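Local structure of cellulose biosynthesis protein BcsG (Salmonella typhimurium LT2, 5OLT) at residues A28-W33 with K368-L373; N359-Q364 with G376-Y381. The protein is required for cellulose biosynthesis, the present chain being its extramembrane, zinc-binding domain of the alkaline phosphatase family. One frame throughout, in Å; residues are numbered along the deposited sequence. Where two conformers were deposited one is given.

Contact 1. Residues A28-W33 with K368-L373; sequences ANLNAW and KPYVRL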
ATOM      1  N   ALA A  28     -17.345  -2.645 -25.892  1.00 14.35           N
ATOM      2  CA  ALA A  28     -17.985  -1.370 -25.618  1.00 13.39           C
ATOM      3  C   ALA A  28     -18.407  -1.254 -24.150  1.00 13.40           C
ATOM      4  O   ALA A  28     -18.196  -0.215 -23.524  1.00 14.07           O
ATOM      5  CB  ALA A  28     -19.188  -1.131 -26.550  1.00 15.06           C
ATOM      6  N   ASN A  29     -18.991  -2.314 -23.602  1.00 13.51           N
ATOM      7  CA  ASN A  29     -19.451  -2.277 -22.205  1.00 12.64           C
ATOM      8  C   ASN A  29     -18.299  -2.237 -21.215  1.00 12.25           C
ATOM      9  O   ASN A  29     -18.421  -1.575 -20.185  1.00 12.40           O
ATOM     10  CB  ASN A  29     -20.419  -3.406 -21.867  1.00 14.14           C
ATOM     11  CG  ASN A  29     -21.772  -3.220 -22.547  1.00 15.94           C
ATOM     12  OD1 ASN A  29     -22.490  -4.200 -22.779  1.00 22.28           O
ATOM     13  ND2 ASN A  29     -22.106  -1.999 -22.867  1.00 15.82           N
ATOM     14  N   LEU A  30     -17.197  -2.937 -21.509  1.00 12.10           N
ATOM     15  CA  LEU A  30     -16.055  -2.904 -20.590  1.00 11.82           C
ATOM     16  C   LEU A  30     -15.371  -1.547 -20.682  1.00 11.65           C
ATOM     17  O   LEU A  30     -14.993  -0.994 -19.644  1.00 11.39           O
ATOM     18  CB  LEU A  30     -15.073  -4.044 -20.892  1.00 12.53           C
ATOM     19  CG  LEU A  30     -15.352  -5.363 -20.149  1.00 16.90           C
ATOM     20  CD1 LEU A  30     -16.719  -5.956 -20.354  1.00 21.29           C
ATOM     21  CD2 LEU A  30     -14.273  -6.345 -20.600  1.00 17.63           C
ATOM     22  N   ASN A  31     -15.297  -0.960 -21.886  1.00 12.32           N
ATOM     23  CA  ASN A  31     -14.765   0.402 -22.023  1.00 12.58           C
ATOM     24  C   ASN A  31     -15.634   1.389 -21.226  1.00 12.04           C
ATOM     25  O   ASN A  31     -15.130   2.256 -20.483  1.00 12.33           O
ATOM     26  CB  ASN A  31     -14.759   0.837 -23.514  1.00 12.99           C
ATOM     27  CG  ASN A  31     -13.568   0.320 -24.281  1.00 14.03           C
ATOM     28  OD1 ASN A  31     -12.570  -0.143 -23.708  1.00 15.65           O
ATOM     29  ND2 ASN A  31     -13.633   0.440 -25.596  1.00 19.01           N
ATOM     30  N   ALA A  32     -16.954   1.262 -21.370  1.00 11.39           N
ATOM     31  CA  ALA A  32     -17.868   2.154 -20.662  1.00 11.59           C
ATOM     32  C   ALA A  32     -17.733   1.973 -19.138  1.00 11.38           C
ATOM     33  O   ALA A  32     -17.740   2.948 -18.393  1.00 12.68           O
ATOM     34  CB  ALA A  32     -19.299   1.937 -21.108  1.00 12.78           C
ATOM     35  N   TRP A  33     -17.626   0.711 -18.686  1.00 10.78           N
ATOM     36  CA  TRP A  33     -17.439   0.436 -17.270  1.00 10.83           C
ATOM     37  C   TRP A  33     -16.172   1.137 -16.740  1.00  9.87           C
ATOM     38  O   TRP A  33     -16.221   1.760 -15.661  1.00 10.65           O
ATOM     39  CB  TRP A  33     -17.397  -1.080 -16.992  1.00 10.95           C
ATOM     40  CG  TRP A  33     -17.303  -1.341 -15.529  1.00 11.91           C
ATOM     41  CD1 TRP A  33     -18.331  -1.472 -14.654  1.00 14.20           C
ATOM     42  CD2 TRP A  33     -16.096  -1.422 -14.748  1.00 10.87           C
ATOM     43  NE1 TRP A  33     -17.851  -1.612 -13.379  1.00 15.13           N
ATOM     44  CE2 TRP A  33     -16.483  -1.596 -13.408  1.00 12.07           C
ATOM     45  CE3 TRP A  33     -14.717  -1.369 -15.066  1.00 11.32           C
ATOM     46  CZ2 TRP A  33     -15.543  -1.716 -12.369  1.00 12.66           C
ATOM     47  CZ3 TRP A  33     -13.785  -1.474 -14.028  1.00 12.35           C
ATOM     48  CH2 TRP A  33     -14.202  -1.647 -12.706  1.00 12.96           C
ATOM     49  N   LYS A 368     -14.348 -12.262 -13.849  1.00 16.19           N
ATOM     50  CA  LYS A 368     -13.351 -12.823 -14.765  1.00 15.90           C
ATOM     51  C   LYS A 368     -12.380 -11.704 -15.142  1.00 13.68           C
ATOM     52  O   LYS A 368     -12.804 -10.567 -15.324  1.00 13.72           O
ATOM     53  CB  LYS A 368     -14.010 -13.348 -16.043  1.00 21.07           C
ATOM     54  CG  LYS A 368     -15.051 -14.455 -15.801  1.00 26.96           C
ATOM     55  CD  LYS A 368     -15.747 -14.932 -17.081  1.00 34.79           C
ATOM     56  CE  LYS A 368     -14.763 -15.346 -18.182  1.00 42.43           C
ATOM     57  NZ  LYS A 368     -15.179 -16.607 -18.864  1.00 46.61           N
ATOM     58  N   PRO A 369     -11.093 -12.027 -15.311  1.00 13.39           N
ATOM     59  CA  PRO A 369     -10.145 -10.956 -15.632  1.00 12.16           C
ATOM     60  C   PRO A 369     -10.032 -10.680 -17.129  1.00 11.99           C
ATOM     61  O   PRO A 369     -10.031 -11.605 -17.947  1.00 13.94           O
ATOM     62  CB  PRO A 369      -8.815 -11.510 -15.079  1.00 13.59           C
ATOM     63  CG  PRO A 369      -8.954 -13.007 -15.222  1.00 14.34           C
ATOM     64  CD  PRO A 369     -10.401 -13.288 -14.939  1.00 15.26           C
ATOM     65  N   TYR A 370      -9.955  -9.405 -17.472  1.00 11.07           N
ATOM     66  CA  TYR A 370      -9.769  -8.973 -18.882  1.00 10.89           C
ATOM     67  C   TYR A 370      -8.641  -7.999 -18.950  1.00 10.74           C
ATOM     68  O   TYR A 370      -8.394  -7.265 -17.977  1.00 11.03           O
ATOM     69  CB  TYR A 370     -11.029  -8.253 -19.384  1.00 11.55           C
ATOM     70  CG  TYR A 370     -12.233  -9.157 -19.500  1.00 11.95           C
ATOM     71  CD1 TYR A 370     -13.040  -9.414 -18.393  1.00 12.69           C
ATOM     72  CD2 TYR A 370     -12.544  -9.784 -20.724  1.00 13.18           C
ATOM     73  CE1 TYR A 370     -14.151 -10.258 -18.480  1.00 13.92           C
ATOM     74  CE2 TYR A 370     -13.650 -10.632 -20.821  1.00 14.73           C
ATOM     75  CZ  TYR A 370     -14.457 -10.842 -19.706  1.00 13.76           C
ATOM     76  OH  TYR A 370     -15.550 -11.659 -19.789  1.00 18.43           O
ATOM     77  N   VAL A 371      -7.960  -7.970 -20.096  1.00 10.23           N
ATOM     78  CA  VAL A 371      -6.893  -7.029 -20.331  1.00 10.33           C
ATOM     79  C   VAL A 371      -7.164  -6.199 -21.597  1.00 10.21           C
ATOM     80  O   VAL A 371      -7.632  -6.754 -22.607  1.00 12.03           O
ATOM     81  CB  VAL A 371      -5.496  -7.736 -20.369  1.00 11.52           C
ATOM     82  CG1 VAL A 371      -5.390  -8.802 -21.449  1.00 13.35           C
ATOM     83  CG2 VAL A 371      -4.383  -6.709 -20.517  1.00 12.78           C
ATOM     84  N   ARG A 372      -6.830  -4.910 -21.534  1.00  9.84           N
ATOM     85  CA  ARG A 372      -6.887  -4.020 -22.709  1.00 11.28           C
ATOM     86  C   ARG A 372      -5.510  -3.473 -22.963  1.00 11.60           C
ATOM     87  O   ARG A 372      -4.896  -2.843 -22.094  1.00 12.09           O
ATOM     88  CB  ARG A 372      -7.836  -2.854 -22.452  1.00 12.84           C
ATOM     89  CG  ARG A 372      -8.093  -2.079 -23.742  1.00 13.50           C
ATOM     90  CD  ARG A 372      -9.056  -0.931 -23.529  1.00 15.78           C
ATOM     91  NE  ARG A 372      -8.444   0.117 -22.718  1.00 15.35           N
ATOM     92  CZ  ARG A 372      -9.116   1.149 -22.205  1.00 15.11           C
ATOM     93  NH1 ARG A 372     -10.456   1.230 -22.369  1.00 15.67           N
ATOM     94  NH2 ARG A 372      -8.455   2.074 -21.521  1.00 16.87           N
ATOM     95  N   LEU A 373      -5.002  -3.763 -24.157  1.00 13.82           N
ATOM     96  CA  LEU A 373      -3.682  -3.280 -24.563  1.00 15.08           C
ATOM     97  C   LEU A 373      -3.873  -1.989 -25.364  1.00 16.80           C
ATOM     98  O   LEU A 373      -4.577  -1.976 -26.386  1.00 17.85           O
ATOM     99  CB  LEU A 373      -2.970  -4.393 -25.361  1.00 15.76           C
ATOM    100  CG  LEU A 373      -2.863  -5.738 -24.612  1.00 16.34           C
ATOM    101  CD1 LEU A 373      -2.348  -6.837 -25.496  1.00 18.13           C
ATOM    102  CD2 LEU A 373      -2.009  -5.606 -23.337  1.00 17.89           C
TER
HETATM  103  O   HOH W   1     -12.527   3.087 -21.554  1.00 17.33           O
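Leu30, on helix 27-42, faces Tyr370 on strand 368-373 with 8.9 Å between their CA atoms, and the CA atoms of Asn31 and Arg372 lie 9.1 Å apart. At this spacing the helix rests on one face of the sheet and direct contact is made by side chains. Methyl CD2 of Leu30 sits over a face of the Tyr370 ring as a CH-pi contact, 3.6 Å from CG and displaced from the ring centre toward the rim.

Next to this apolar patch, the Arg372 chain leaves the strand nearly extended and turns about the CG-CD bond (chi3 69°), which brings the edge of the guanidinium against the helix. There NH1 donates to Asn31 OD1 at 2.9 Å, with an N-H...O angle of 150°. The acceptor lies in the guanidinium plane, but NH1 stands above the carbonyl plane of the amide (49° out of it). One water joins the same two residues, accepting from Arg372 NH1 and donating to the main-chain Asn31 O, each at 2.9 Å.

Asn31 OD1 also accepts from Trp378 NE1, so two donors from the sheet side hold the amide oxygen. One of them is cationic and would probably polarise the carbonyl. The helix is thus joined to the sheet by an apolar contact at Leu30 and a directional polar one at Asn31.

Contact 2. Residues N359-Q364 with G376-Y381; sequences NAVVIQ and GDWVPY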
ATOM      1  N   ASN A 359       0.755   0.927 -20.768  1.00 14.39           N
ATOM      2  CA  ASN A 359       0.248   0.310 -21.977  1.00 18.21           C
ATOM      3  C   ASN A 359      -0.895  -0.671 -21.818  1.00 17.31           C
ATOM      4  O   ASN A 359      -1.388  -1.225 -22.787  1.00 20.64           O
ATOM      5  CB  ASN A 359       1.415  -0.412 -22.665  1.00 24.70           C
ATOM      6  CG  ASN A 359       2.475   0.529 -23.202  1.00 26.12           C
ATOM      7  OD1 ASN A 359       3.435   0.905 -22.510  1.00 30.14           O
ATOM      8  ND2 ASN A 359       2.346   0.858 -24.484  1.00 30.33           N
ATOM      9  N   ALA A 360      -1.314  -0.912 -20.581  1.00 14.37           N
ATOM     10  CA  ALA A 360      -2.241  -2.001 -20.332  1.00 12.65           C
ATOM     11  C   ALA A 360      -3.118  -1.680 -19.151  1.00 11.85           C
ATOM     12  O   ALA A 360      -2.649  -1.089 -18.162  1.00 12.57           O
ATOM     13  CB  ALA A 360      -1.469  -3.285 -20.048  1.00 14.75           C
ATOM     14  N   VAL A 361      -4.388  -2.076 -19.270  1.00 11.44           N
ATOM     15  CA  VAL A 361      -5.343  -2.038 -18.133  1.00  9.97           C
ATOM     16  C   VAL A 361      -5.880  -3.451 -17.921  1.00 10.51           C
ATOM     17  O   VAL A 361      -6.177  -4.169 -18.891  1.00 11.28           O
ATOM     18  CB  VAL A 361      -6.538  -1.083 -18.418  1.00 10.87           C
ATOM     19  CG1 VAL A 361      -7.435  -0.990 -17.205  1.00 11.34           C
ATOM     20  CG2 VAL A 361      -6.093   0.349 -18.804  1.00 12.74           C
ATOM     21  N   VAL A 362      -5.964  -3.851 -16.644  1.00  9.68           N
ATOM     22  CA  VAL A 362      -6.539  -5.136 -16.284  1.00  9.60           C
ATOM     23  C   VAL A 362      -7.703  -4.831 -15.345  1.00  9.45           C
ATOM     24  O   VAL A 362      -7.566  -4.055 -14.388  1.00  9.66           O
ATOM     25  CB  VAL A 362      -5.517  -6.050 -15.582  1.00  9.57           C
ATOM     26  CG1 VAL A 362      -6.185  -7.304 -15.051  1.00 11.66           C
ATOM     27  CG2 VAL A 362      -4.426  -6.426 -16.567  1.00 10.73           C
ATOM     28  N   ILE A 363      -8.832  -5.486 -15.601  1.00  9.26           N
ATOM     29  CA  ILE A 363     -10.021  -5.389 -14.723  1.00  9.86           C
ATOM     30  C   ILE A 363     -10.592  -6.767 -14.464  1.00 10.12           C
ATOM     31  O   ILE A 363     -10.271  -7.731 -15.173  1.00 11.54           O
ATOM     32  CB  ILE A 363     -11.140  -4.475 -15.315  1.00 10.47           C
ATOM     33  CG1 ILE A 363     -11.800  -5.124 -16.546  1.00 11.62           C
ATOM     34  CG2 ILE A 363     -10.533  -3.094 -15.640  1.00 11.35           C
ATOM     35  CD1 ILE A 363     -12.955  -4.311 -17.152  1.00 13.67           C
ATOM     36  N   GLN A 364     -11.425  -6.848 -13.427  1.00 10.65           N
ATOM     37  CA  GLN A 364     -12.289  -8.004 -13.195  1.00 11.63           C
ATOM     38  C   GLN A 364     -13.690  -7.592 -13.599  1.00 12.36           C
ATOM     39  O   GLN A 364     -14.178  -6.569 -13.146  1.00 14.54           O
ATOM     40  CB  GLN A 364     -12.268  -8.429 -11.732  1.00 14.91           C
ATOM     41  CG  GLN A 364     -10.930  -8.947 -11.253  1.00 17.81           C
ATOM     42  CD  GLN A 364     -10.691 -10.403 -11.599  1.00 20.31           C
ATOM     43  OE1 GLN A 364     -11.577 -11.101 -12.073  1.00 23.91           O
ATOM     44  NE2 GLN A 364      -9.500 -10.863 -11.329  1.00 22.54           N
ATOM     45  N   GLY A 376      -7.090  -0.608 -27.149  1.00 29.16           N
ATOM     46  CA  GLY A 376      -7.735  -1.530 -28.098  1.00 23.62           C
ATOM     47  C   GLY A 376      -8.912  -2.348 -27.527  1.00 23.26           C
ATOM     48  O   GLY A 376      -9.537  -1.929 -26.546  1.00 24.89           O
ATOM     49  N   ASP A 377      -9.237  -3.481 -28.149  1.00 22.06           N
ATOM     50  CA  ASP A 377     -10.328  -4.384 -27.703  0.70 22.24           C
ATOM     51  C   ASP A 377      -9.920  -5.185 -26.467  1.00 20.20           C
ATOM     52  O   ASP A 377      -8.799  -5.699 -26.411  1.00 22.34           O
ATOM     53  CB  ASP A 377     -10.675  -5.435 -28.765  0.70 25.57           C
ATOM     54  CG  ASP A 377     -11.369  -4.854 -30.001  0.70 30.63           C
ATOM     55  OD1 ASP A 377     -12.200  -3.912 -29.895  0.70 30.56           O
ATOM     56  OD2 ASP A 377     -11.091  -5.383 -31.092  0.70 37.05           O
ATOM     57  N   TRP A 378     -10.845  -5.340 -25.523  1.00 16.08           N
ATOM     58  CA  TRP A 378     -10.613  -6.201 -24.365  1.00 14.23           C
ATOM     59  C   TRP A 378     -10.510  -7.653 -24.769  1.00 14.98           C
ATOM     60  O   TRP A 378     -11.231  -8.131 -25.669  1.00 18.31           O
ATOM     61  CB  TRP A 378     -11.722  -6.040 -23.319  1.00 13.55           C
ATOM     62  CG  TRP A 378     -11.758  -4.678 -22.725  1.00 12.41           C
ATOM     63  CD1 TRP A 378     -12.462  -3.606 -23.188  1.00 12.96           C
ATOM     64  CD2 TRP A 378     -11.107  -4.228 -21.517  1.00 12.01           C
ATOM     65  NE1 TRP A 378     -12.253  -2.512 -22.402  1.00 12.56           N
ATOM     66  CE2 TRP A 378     -11.431  -2.858 -21.350  1.00 10.99           C
ATOM     67  CE3 TRP A 378     -10.242  -4.844 -20.589  1.00 10.92           C
ATOM     68  CZ2 TRP A 378     -10.938  -2.086 -20.295  1.00 11.79           C
ATOM     69  CZ3 TRP A 378      -9.742  -4.080 -19.549  1.00 11.64           C
ATOM     70  CH2 TRP A 378     -10.118  -2.715 -19.381  1.00 12.17           C
ATOM     71  N   VAL A 379      -9.631  -8.378 -24.090  1.00 13.65           N
ATOM     72  CA  VAL A 379      -9.496  -9.835 -24.288  1.00 14.34           C
ATOM     73  C   VAL A 379      -9.416 -10.479 -22.922  1.00 13.17           C
ATOM     74  O   VAL A 379      -8.907  -9.860 -21.976  1.00 14.31           O
ATOM     75  CB  VAL A 379      -8.263 -10.245 -25.156  1.00 18.28           C
ATOM     76  CG1 VAL A 379      -8.526  -9.956 -26.624  1.00 23.49           C
ATOM     77  CG2 VAL A 379      -6.968  -9.604 -24.693  1.00 21.93           C
ATOM     78  N   PRO A 380      -9.952 -11.683 -22.761  1.00 13.78           N
ATOM     79  CA  PRO A 380      -9.774 -12.368 -21.474  1.00 14.83           C
ATOM     80  C   PRO A 380      -8.274 -12.499 -21.150  1.00 14.47           C
ATOM     81  O   PRO A 380      -7.433 -12.786 -22.015  1.00 15.84           O
ATOM     82  CB  PRO A 380     -10.410 -13.748 -21.710  1.00 16.76           C
ATOM     83  CG  PRO A 380     -11.418 -13.461 -22.776  1.00 17.58           C
ATOM     84  CD  PRO A 380     -10.799 -12.459 -23.685  1.00 16.27           C
ATOM     85  N   TYR A 381      -7.940 -12.244 -19.890  1.00 13.69           N
ATOM     86  CA  TYR A 381      -6.576 -12.503 -19.456  1.00 13.04           C
ATOM     87  C   TYR A 381      -6.464 -14.048 -19.314  1.00 13.85           C
ATOM     88  O   TYR A 381      -7.299 -14.646 -18.643  1.00 15.77           O
ATOM     89  CB  TYR A 381      -6.322 -11.802 -18.107  1.00 13.29           C
ATOM     90  CG  TYR A 381      -4.879 -12.029 -17.664  1.00 14.41           C
ATOM     91  CD1 TYR A 381      -3.834 -11.386 -18.322  1.00 14.99           C
ATOM     92  CD2 TYR A 381      -4.569 -12.957 -16.655  1.00 14.75           C
ATOM     93  CE1 TYR A 381      -2.508 -11.620 -17.988  1.00 14.00           C
ATOM     94  CE2 TYR A 381      -3.237 -13.188 -16.303  1.00 13.76           C
ATOM     95  CZ  TYR A 381      -2.225 -12.525 -16.983  1.00 12.73           C
ATOM     96  OH  TYR A 381      -0.903 -12.740 -16.674  1.00 12.88           O
TER
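Trp378 meets Val361 and Ile363 across the width of a beta meander, in which strands 360-365, 368-373 and 379-380 follow one another antiparallel. Segments 359-364 and 376-381 are not neighbours in this sheet: strand 368-373 runs between them, and no hydrogen bond joins them directly. Instead the indole of Trp378 reaches back over the middle strand on the face covered by helix 27-42.

The close packing is all at the benzo end of the indole. Trp378 CG stands anti to its own carbonyl carbon (chi1 -65°), and the six-membered ring arrives at the sheet with CZ3 and CH2 foremost. CH2 lies 3.9 Å from Val361 CG1 and 3.8 Å from Ile363 CG2, between two alternate residues that point to the same face. The two side chains use the ring differently. Val361 meets its leading corner, whereas Ile363, crossing the indole at about a right angle, sends its extended arm over one face, where CD1 makes a CH-pi contact 4.1 Å from the centroid of the six-membered ring. The other end of the indole is held by the hydrogen bond from NE1 to Asn31 OD1, and the ring is therefore tied to the helix as well as packed on the strand.

Away from this buried wedge the contact thins quickly. Asp377, Val379 and Pro380 are exposed, and the side chain of the next buried residue, Tyr381, makes no contact with segment 359-364 and turns its OH to Asp274. Val362 points to the far face, toward Ile284 and Pro287. The nearest approach of all is made by a backbone atom: Val361 O lies 3.6 Å from Trp378 CZ3, obliquely to the ring.

In the fold
Contacts 1 and 2 adjoin, their centres about 6 Å apart, and both belong to the small antiparallel sheet near the C-terminus, about 25 and 23 Å from the centre of the chain and separate from the large mixed sheet. Along the sequence their segments alternate: 28-33, 359-364, 368-373, 376-381. Strand 368-373, from contact 1, lies between the strands of contact 2 and hydrogen-bonds to both through its backbone, for example from Arg372 N to Val361 O. Helix 27-42 joins the two contacts where Leu30 CB packs on Trp378 CD1 at 3.5 Å. An early helix and the last strands are thereby brought together on one side of the extramembrane domain.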